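Local structure of UDP-N-acetylglucosamine pyrophosphorylase (3OC9) at residues N264-T268 and S269-K273; V347-V350 and K351-W354; Y355-N358 and I359-K363. The protein probably catalyses the transfer of a uridylyl group from UTP to N-acetyl-alpha-D-glucosamine 1-phosphate, giving UDP-N-acetylglucosamine and diphosphate. All coordinates share one frame; numbering follows the deposited sequence. Where two conformers were deposited one is given.

Overall arrangement
Followed from the N terminus, the chain reaches contact 1 first, where strand 263-267, paired in the large mixed sheet with strands 180-184 and 209-215, turns into helix 268-274. Contacts 2 and 3 come later and divide helix 347-364 between them: residues 347-354 form its opening turns and residues 355-363 carry on without a break. All three contacts are local and in series, so none encloses a long loop, nests in another or crosses it. Contact 1 lies across the centre of the chain from the other two, its centre about 33 Å from that of contact 2. Together they join a sheet strand to its following helix and follow successive turns of one long helix, whose later half meets helix 329-332 and strands 368-370 and 377-379.

Contact 1. Residues N264-T268 and S269-K273; sequences NGYST and SFLEK
Tyr266 and Phe270 meet through one ortho carbon each, CD1 of Tyr266 to CD1 of Phe270 at 3.8 Å, while Leu271 sends its CD2 methyl to the CB of Tyr266 at 3.8 Å. This is the close-packed side of the turn from strand to helix. The leucine crosses the tyrosine side chain at about a right angle, and the two rings are oblique to one another. Bulky, largely apolar side chains suit the place: Ile209 of strand 209-215 touches those of Tyr266 and Phe270, and Leu170 of helix 169-176 touches Leu271.

Ser267 works where strand gives way to helix. Its OG, held between backbone N and carbonyl carbon (chi1 74°), folds back to accept from Phe270 N at 3.2 Å, a compact hydroxyl serving an amide of the first turn. The same residue's carbonyl O takes Leu271 N at 3.1 Å, and Thr268 O receives Glu272 N at 3.0 Å. Thr268 OG1 is hydrogen-bonded to Ile178 O, which satisfies a buried hydroxyl.

The other side is looser. Ser269 is exposed, and a small polar residue suits the solvent side; Glu272 runs past Thr268 O, its CG nearest at 3.5 Å, before OE2 bonds to Asn174 ND2. The arrangement is a serine N-cap at a strand-to-helix junction, ending an inner strand of the mixed sheet, consistent with the alpha/beta core of a GT-A-type nucleotidyltransferase.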
loop_
_atom_site.group_PDB
_atom_site.type_symbol
_atom_site.label_atom_id
_atom_site.label_comp_id
_atom_site.label_asym_id
_atom_site.label_seq_id
_atom_site.Cartn_x
_atom_site.Cartn_y
_atom_site.Cartn_z
ATOM N N ASN A 264 4.457 2.107 4.635
ATOM C CA ASN A 264 5.767 2.300 5.340
ATOM C C ASN A 264 6.702 3.235 4.570
ATOM O O ASN A 264 6.847 3.094 3.347
ATOM C CB ASN A 264 6.466 0.922 5.581
ATOM C CG ASN A 264 5.611 -0.023 6.467
ATOM O OD1 ASN A 264 5.324 0.296 7.621
ATOM N ND2 ASN A 264 5.208 -1.182 5.918
ATOM N N GLY A 265 7.305 4.202 5.280
ATOM C CA GLY A 265 8.312 5.105 4.689
ATOM C C GLY A 265 9.752 4.700 5.037
ATOM O O GLY A 265 10.022 4.306 6.173
ATOM N N TYR A 266 10.658 4.793 4.051
ATOM C CA TYR A 266 12.066 4.380 4.204
ATOM C C TYR A 266 13.043 5.459 3.704
ATOM O O TYR A 266 12.829 6.036 2.621
ATOM C CB TYR A 266 12.344 3.106 3.385
ATOM C CG TYR A 266 11.500 1.871 3.670
ATOM C CD1 TYR A 266 11.786 1.044 4.771
ATOM C CD2 TYR A 266 10.470 1.486 2.801
ATOM C CE1 TYR A 266 11.039 -0.116 5.020
ATOM C CE2 TYR A 266 9.714 0.306 3.035
ATOM C CZ TYR A 266 9.995 -0.476 4.144
ATOM O OH TYR A 266 9.242 -1.626 4.371
ATOM N N SER A 267 14.124 5.705 4.454
ATOM C CA SER A 267 15.229 6.570 3.960
ATOM C C SER A 267 16.045 5.795 2.915
ATOM O O SER A 267 16.091 4.561 2.961
ATOM C CB SER A 267 16.111 7.089 5.126
ATOM O OG SER A 267 16.954 6.048 5.650
ATOM N N THR A 268 16.672 6.504 1.964
ATOM C CA THR A 268 17.463 5.861 0.890
ATOM C C THR A 268 18.670 5.112 1.492
ATOM O O THR A 268 19.002 3.992 1.063
ATOM C CB THR A 268 17.861 6.898 -0.219
ATOM O OG1 THR A 268 16.670 7.454 -0.799
ATOM C CG2 THR A 268 18.696 6.241 -1.322
ATOM N N SER A 269 19.295 5.716 2.506
ATOM C CA SER A 269 20.403 5.065 3.223
ATOM C C SER A 269 19.954 3.739 3.856
ATOM O O SER A 269 20.717 2.747 3.848
ATOM C CB SER A 269 20.988 6.004 4.287
ATOM O OG SER A 269 22.072 5.392 4.968
ATOM N N PHE A 270 18.724 3.701 4.395
ATOM C CA PHE A 270 18.212 2.438 4.963
ATOM C C PHE A 270 17.971 1.368 3.874
ATOM O O PHE A 270 18.328 0.195 4.069
ATOM C CB PHE A 270 16.962 2.606 5.884
ATOM C CG PHE A 270 16.475 1.281 6.459
ATOM C CD1 PHE A 270 15.404 0.608 5.884
ATOM C CD2 PHE A 270 17.153 0.670 7.533
ATOM C CE1 PHE A 270 14.995 -0.654 6.376
ATOM C CE2 PHE A 270 16.751 -0.581 8.036
ATOM C CZ PHE A 270 15.665 -1.239 7.469
ATOM N N LEU A 271 17.394 1.770 2.736
ATOM C CA LEU A 271 17.200 0.846 1.602
ATOM C C LEU A 271 18.543 0.238 1.132
ATOM O O LEU A 271 18.601 -0.941 0.770
ATOM C CB LEU A 271 16.471 1.535 0.418
ATOM C CG LEU A 271 14.999 1.951 0.638
ATOM C CD1 LEU A 271 14.486 2.711 -0.577
ATOM C CD2 LEU A 271 14.084 0.761 0.959
ATOM N N GLU A 272 19.613 1.033 1.164
ATOM C CA GLU A 272 20.968 0.508 0.845
ATOM C C GLU A 272 21.417 -0.605 1.808
ATOM O O GLU A 272 21.967 -1.639 1.351
ATOM C CB GLU A 272 22.000 1.651 0.714
ATOM C CG GLU A 272 21.732 2.560 -0.504
ATOM C CD GLU A 272 22.568 3.837 -0.556
ATOM O OE1 GLU A 272 22.745 4.514 0.490
ATOM O OE2 GLU A 272 23.032 4.187 -1.667
ATOM N N LYS A 273 21.159 -0.427 3.115
ATOM C CA LYS A 273 21.443 -1.485 4.123
ATOM C C LYS A 273 20.571 -2.718 3.933
ATOM O O LYS A 273 21.063 -3.854 3.979
ATOM C CB LYS A 273 21.280 -0.968 5.567
ATOM C CG LYS A 273 22.173 0.189 5.954
ATOM C CD LYS A 273 22.033 0.513 7.462
ATOM C CE LYS A 273 23.080 1.536 7.929
ATOM N NZ LYS A 273 23.016 2.833 7.162
#

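Contact 2. Residues V347-V350 and K351-W354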
loop_
_atom_site.group_PDB
_atom_site.type_symbol
_atom_site.label_atom_id
_atom_site.label_comp_id
_atom_site.label_asym_id
_atom_site.label_seq_id
_atom_site.Cartn_x
_atom_site.Cartn_y
_atom_site.Cartn_z
ATOM N N VAL A 347 -16.558 -4.302 -3.511
ATOM C CA VAL A 347 -16.787 -3.024 -4.201
ATOM C C VAL A 347 -17.812 -2.127 -3.510
ATOM O O VAL A 347 -17.685 -0.904 -3.538
ATOM C CB VAL A 347 -17.091 -3.176 -5.738
ATOM C CG1 VAL A 347 -15.872 -3.695 -6.477
ATOM C CG2 VAL A 347 -18.314 -4.077 -5.994
ATOM N N ASN A 348 -18.808 -2.740 -2.863
ATOM C CA ASN A 348 -19.815 -2.002 -2.100
ATOM C C ASN A 348 -19.297 -1.395 -0.789
ATOM O O ASN A 348 -19.658 -0.257 -0.467
ATOM C CB ASN A 348 -21.069 -2.866 -1.858
ATOM C CG ASN A 348 -21.912 -3.027 -3.126
ATOM O OD1 ASN A 348 -21.840 -2.200 -4.042
ATOM N ND2 ASN A 348 -22.706 -4.094 -3.188
ATOM N N THR A 349 -18.446 -2.127 -0.065
ATOM C CA THR A 349 -17.882 -1.614 1.200
ATOM C C THR A 349 -16.892 -0.469 0.935
ATOM O O THR A 349 -16.853 0.521 1.696
ATOM C CB THR A 349 -17.244 -2.719 2.118
ATOM O OG1 THR A 349 -16.099 -3.325 1.487
ATOM C CG2 THR A 349 -18.259 -3.803 2.468
ATOM N N VAL A 350 -16.126 -0.601 -0.156
ATOM C CA VAL A 350 -15.220 0.477 -0.616
ATOM C C VAL A 350 -16.002 1.748 -0.996
ATOM O O VAL A 350 -15.672 2.845 -0.535
ATOM C CB VAL A 350 -14.285 0.012 -1.783
ATOM C CG1 VAL A 350 -13.526 1.208 -2.376
ATOM C CG2 VAL A 350 -13.317 -1.091 -1.302
ATOM N N LYS A 351 -17.035 1.608 -1.835
ATOM C CA LYS A 351 -17.947 2.724 -2.165
ATOM C C LYS A 351 -18.521 3.475 -0.953
ATOM O O LYS A 351 -18.431 4.715 -0.892
ATOM C CB LYS A 351 -19.115 2.223 -3.030
ATOM C CG LYS A 351 -19.006 2.525 -4.479
ATOM C CD LYS A 351 -20.374 2.243 -5.133
ATOM C CE LYS A 351 -20.294 2.366 -6.629
ATOM N NZ LYS A 351 -21.444 1.701 -7.319
ATOM N N ARG A 352 -19.099 2.724 -0.002
ATOM C CA ARG A 352 -19.687 3.288 1.227
ATOM C C ARG A 352 -18.675 4.129 2.018
ATOM O O ARG A 352 -19.014 5.231 2.494
ATOM C CB ARG A 352 -20.278 2.166 2.105
ATOM C CG ARG A 352 -20.965 2.616 3.409
ATOM C CD ARG A 352 -21.362 1.426 4.300
ATOM N NE ARG A 352 -22.507 0.695 3.760
ATOM C CZ ARG A 352 -22.431 -0.511 3.203
ATOM N NH1 ARG A 352 -21.264 -1.135 3.132
ATOM N NH2 ARG A 352 -23.522 -1.097 2.719
ATOM N N ASP A 353 -17.441 3.614 2.142
ATOM C CA ASP A 353 -16.372 4.282 2.901
ATOM C C ASP A 353 -15.881 5.568 2.179
ATOM O O ASP A 353 -15.717 6.618 2.815
ATOM C CB ASP A 353 -15.191 3.309 3.170
ATOM C CG ASP A 353 -15.490 2.248 4.266
ATOM O OD1 ASP A 353 -16.368 2.461 5.128
ATOM O OD2 ASP A 353 -14.804 1.197 4.280
ATOM N N TRP A 354 -15.676 5.488 0.859
ATOM C CA TRP A 354 -15.221 6.664 0.070
ATOM C C TRP A 354 -16.275 7.810 0.088
ATOM O O TRP A 354 -15.927 8.992 0.282
ATOM C CB TRP A 354 -14.807 6.242 -1.361
ATOM C CG TRP A 354 -14.223 7.361 -2.256
ATOM C CD1 TRP A 354 -13.242 8.274 -1.923
ATOM C CD2 TRP A 354 -14.563 7.626 -3.625
ATOM N NE1 TRP A 354 -12.985 9.103 -2.991
ATOM C CE2 TRP A 354 -13.783 8.735 -4.045
ATOM C CE3 TRP A 354 -15.472 7.053 -4.528
ATOM C CZ2 TRP A 354 -13.871 9.271 -5.333
ATOM C CZ3 TRP A 354 -15.562 7.593 -5.827
ATOM C CH2 TRP A 354 -14.765 8.695 -6.206
#
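Arg352 lies back along the first turn toward Thr349, its NH1 4.1 Å from the threonine CG2 methyl in the conformer described. There the chain starts with CG anti to the backbone N (chi1 -178°) and then bends at chi3 (-73°), which brings the guanidinium round obliquely beside the preceding residues. A second conformer exists and a crystal neighbour touches the residue, so this loose van der Waals approach is doubtful as a fixed feature; a long, flexible, charged residue is at home on such an exposed surface.

Asp353 comes nearer to the backbone. Its CG stands 3.4 Å from Thr349 O, and OD2 finds its partner in the hydroxyl of Ser334. On the other side of the helix Lys351 passes CB by Val347 O at 3.5 Å, and its extended chain leads NZ to a weak hydrogen bond with Pro61 O.

What places these side chains is the helical backbone. Lys351 N, Arg352 N and Asp353 N donate to the carbonyls of Val347, Asn348 and Thr349, and Trp354 N donates to Val350 O at 3.0 Å. At the start of the helix Asn346 OD1 accepts from Thr349 N. The branched Val350 and the broad Trp354 suit the buried side, where they meet Ile189 and the ring of Phe62 respectively.

The chemistry is therefore divided: the hydrogen bonds between the two segments are all main-chain, while the Asp353 carboxylate is held from outside by Ser334 and the Lys351 ammonium is bonded only weakly, to Pro61 O.

Contact 3. Residues Y355-N358 and I359-K363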
loop_
_atom_site.group_PDB
_atom_site.type_symbol
_atom_site.label_atom_id
_atom_site.label_comp_id
_atom_site.label_asym_id
_atom_site.label_seq_id
_atom_site.Cartn_x
_atom_site.Cartn_y
_atom_site.Cartn_z
ATOM N N TYR A 355 -17.550 7.447 -0.067
ATOM C CA TYR A 355 -18.647 8.427 -0.030
ATOM C C TYR A 355 -18.730 9.155 1.327
ATOM O O TYR A 355 -18.909 10.375 1.359
ATOM C CB TYR A 355 -20.001 7.778 -0.388
ATOM C CG TYR A 355 -20.185 7.334 -1.841
ATOM C CD1 TYR A 355 -19.240 7.644 -2.830
ATOM C CD2 TYR A 355 -21.324 6.602 -2.229
ATOM C CE1 TYR A 355 -19.409 7.226 -4.171
ATOM C CE2 TYR A 355 -21.504 6.184 -3.572
ATOM C CZ TYR A 355 -20.545 6.501 -4.532
ATOM O OH TYR A 355 -20.722 6.101 -5.858
ATOM N N ARG A 356 -18.566 8.420 2.436
ATOM C CA ARG A 356 -18.649 9.014 3.781
ATOM C C ARG A 356 -17.471 9.964 4.066
ATOM O O ARG A 356 -17.661 11.038 4.664
ATOM C CB ARG A 356 -18.758 7.921 4.869
ATOM C CG ARG A 356 -20.118 7.199 4.904
ATOM C CD ARG A 356 -20.106 6.001 5.874
ATOM N NE ARG A 356 -21.364 5.250 5.842
ATOM C CZ ARG A 356 -21.661 4.222 6.641
ATOM N NH1 ARG A 356 -20.793 3.791 7.556
ATOM N NH2 ARG A 356 -22.834 3.615 6.526
ATOM N N LEU A 357 -16.263 9.574 3.636
ATOM C CA LEU A 357 -15.096 10.467 3.726
ATOM C C LEU A 357 -15.315 11.802 2.970
ATOM O O LEU A 357 -14.986 12.892 3.489
ATOM C CB LEU A 357 -13.823 9.748 3.222
ATOM C CG LEU A 357 -12.514 10.545 3.278
ATOM C CD1 LEU A 357 -12.201 11.033 4.706
ATOM C CD2 LEU A 357 -11.337 9.710 2.692
ATOM N N ASN A 358 -15.862 11.725 1.757
ATOM C CA ASN A 358 -16.049 12.912 0.923
ATOM C C ASN A 358 -17.071 13.909 1.532
ATOM O O ASN A 358 -16.883 15.134 1.469
ATOM C CB ASN A 358 -16.431 12.515 -0.521
ATOM C CG ASN A 358 -15.290 11.820 -1.269
ATOM O OD1 ASN A 358 -14.119 11.967 -0.914
ATOM N ND2 ASN A 358 -15.633 11.072 -2.313
ATOM N N ILE A 359 -18.110 13.372 2.165
ATOM C CA ILE A 359 -19.079 14.194 2.939
ATOM C C ILE A 359 -18.406 14.927 4.119
ATOM O O ILE A 359 -18.605 16.144 4.310
ATOM C CB ILE A 359 -20.266 13.334 3.434
ATOM C CG1 ILE A 359 -21.062 12.807 2.237
ATOM C CG2 ILE A 359 -21.165 14.131 4.401
ATOM C CD1 ILE A 359 -22.084 11.737 2.600
ATOM N N TYR A 360 -17.603 14.192 4.891
ATOM C CA TYR A 360 -16.782 14.765 5.965
ATOM C C TYR A 360 -15.896 15.933 5.484
ATOM O O TYR A 360 -15.843 16.982 6.144
ATOM C CB TYR A 360 -15.964 13.653 6.678
ATOM C CG TYR A 360 -14.866 14.145 7.641
ATOM C CD1 TYR A 360 -15.162 14.448 8.975
ATOM C CD2 TYR A 360 -13.538 14.291 7.212
ATOM C CE1 TYR A 360 -14.165 14.889 9.856
ATOM C CE2 TYR A 360 -12.533 14.742 8.086
ATOM C CZ TYR A 360 -12.855 15.036 9.403
ATOM O OH TYR A 360 -11.877 15.482 10.283
ATOM N N TYR A 361 -15.206 15.764 4.348
ATOM C CA TYR A 361 -14.321 16.817 3.818
ATOM C C TYR A 361 -15.125 18.084 3.400
ATOM O O TYR A 361 -14.708 19.230 3.672
ATOM C CB TYR A 361 -13.458 16.288 2.655
ATOM C CG TYR A 361 -12.233 15.441 3.076
ATOM C CD1 TYR A 361 -11.553 15.687 4.287
ATOM C CD2 TYR A 361 -11.738 14.431 2.228
ATOM C CE1 TYR A 361 -10.402 14.913 4.660
ATOM C CE2 TYR A 361 -10.595 13.656 2.594
ATOM C CZ TYR A 361 -9.942 13.913 3.807
ATOM O OH TYR A 361 -8.822 13.155 4.180
ATOM N N LEU A 362 -16.276 17.880 2.764
ATOM C CA LEU A 362 -17.162 19.006 2.419
ATOM C C LEU A 362 -17.596 19.828 3.649
ATOM O O LEU A 362 -17.584 21.060 3.600
ATOM C CB LEU A 362 -18.386 18.537 1.616
ATOM C CG LEU A 362 -18.193 18.244 0.123
ATOM C CD1 LEU A 362 -19.394 17.467 -0.471
ATOM C CD2 LEU A 362 -17.901 19.511 -0.716
ATOM N N LYS A 363 -17.949 19.148 4.737
ATOM C CA LYS A 363 -18.341 19.811 5.997
ATOM C C LYS A 363 -17.169 20.530 6.687
ATOM O O LYS A 363 -17.349 21.594 7.293
ATOM C CB LYS A 363 -19.006 18.816 6.958
ATOM C CG LYS A 363 -20.354 18.263 6.456
ATOM C CD LYS A 363 -20.900 17.185 7.397
ATOM C CE LYS A 363 -22.151 16.540 6.806
ATOM N NZ LYS A 363 -22.661 15.390 7.616
#
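The Tyr361 ring has the CD1 methyl of Leu357 over one face, 3.7 Å above its plane and displaced toward the rim. The methyl lies 4.0 Å from the ring centroid and 24° from the normal, a CH-pi contact from one helical turn back. Leu357 CG also reaches CE2 of the ring at 3.7 Å, so the branch carbon packs against the CE2 rim as well. With chi1 of Leu357 trans (-179°), a turn at chi2 of 57° lays CD1 on the ring, although the leucine CB heads away. Leucine suits this place because its forked end lets one methyl lie on the ring while the branch carbon packs beside it.

The Tyr360 ring is approached differently: Leu357 O lies at its edge, near the ring plane, and Leu357 CD1 is a looser 4.3 Å from its CD2. The Tyr360 CB is closer, 3.4 Å from Leu357 O.

Backbone bonds hold these groups in step. Tyr361 N donates to Leu357 O at 3.0 Å, and Tyr360 N, Ile359 N and Leu362 N donate to Arg356 O, Tyr355 O and Asn358 O respectively. Ile359 lays CG1 against Tyr355 O at 3.4 Å, a branched apolar group on the side facing Val369 and Leu400.

Two buried polar ends find partners beyond the segments: Asn358 ND2 donates to Cys377 O and Tyr355 OH is bonded to Glu378. On one flank Leu357 and Tyr360 touch Ile331 of helix 329-332, on another Ile359 and Leu362 lie against strands 368-370 and 377-379, and Tyr361 reaches the loop holding Glu386 and Leu390.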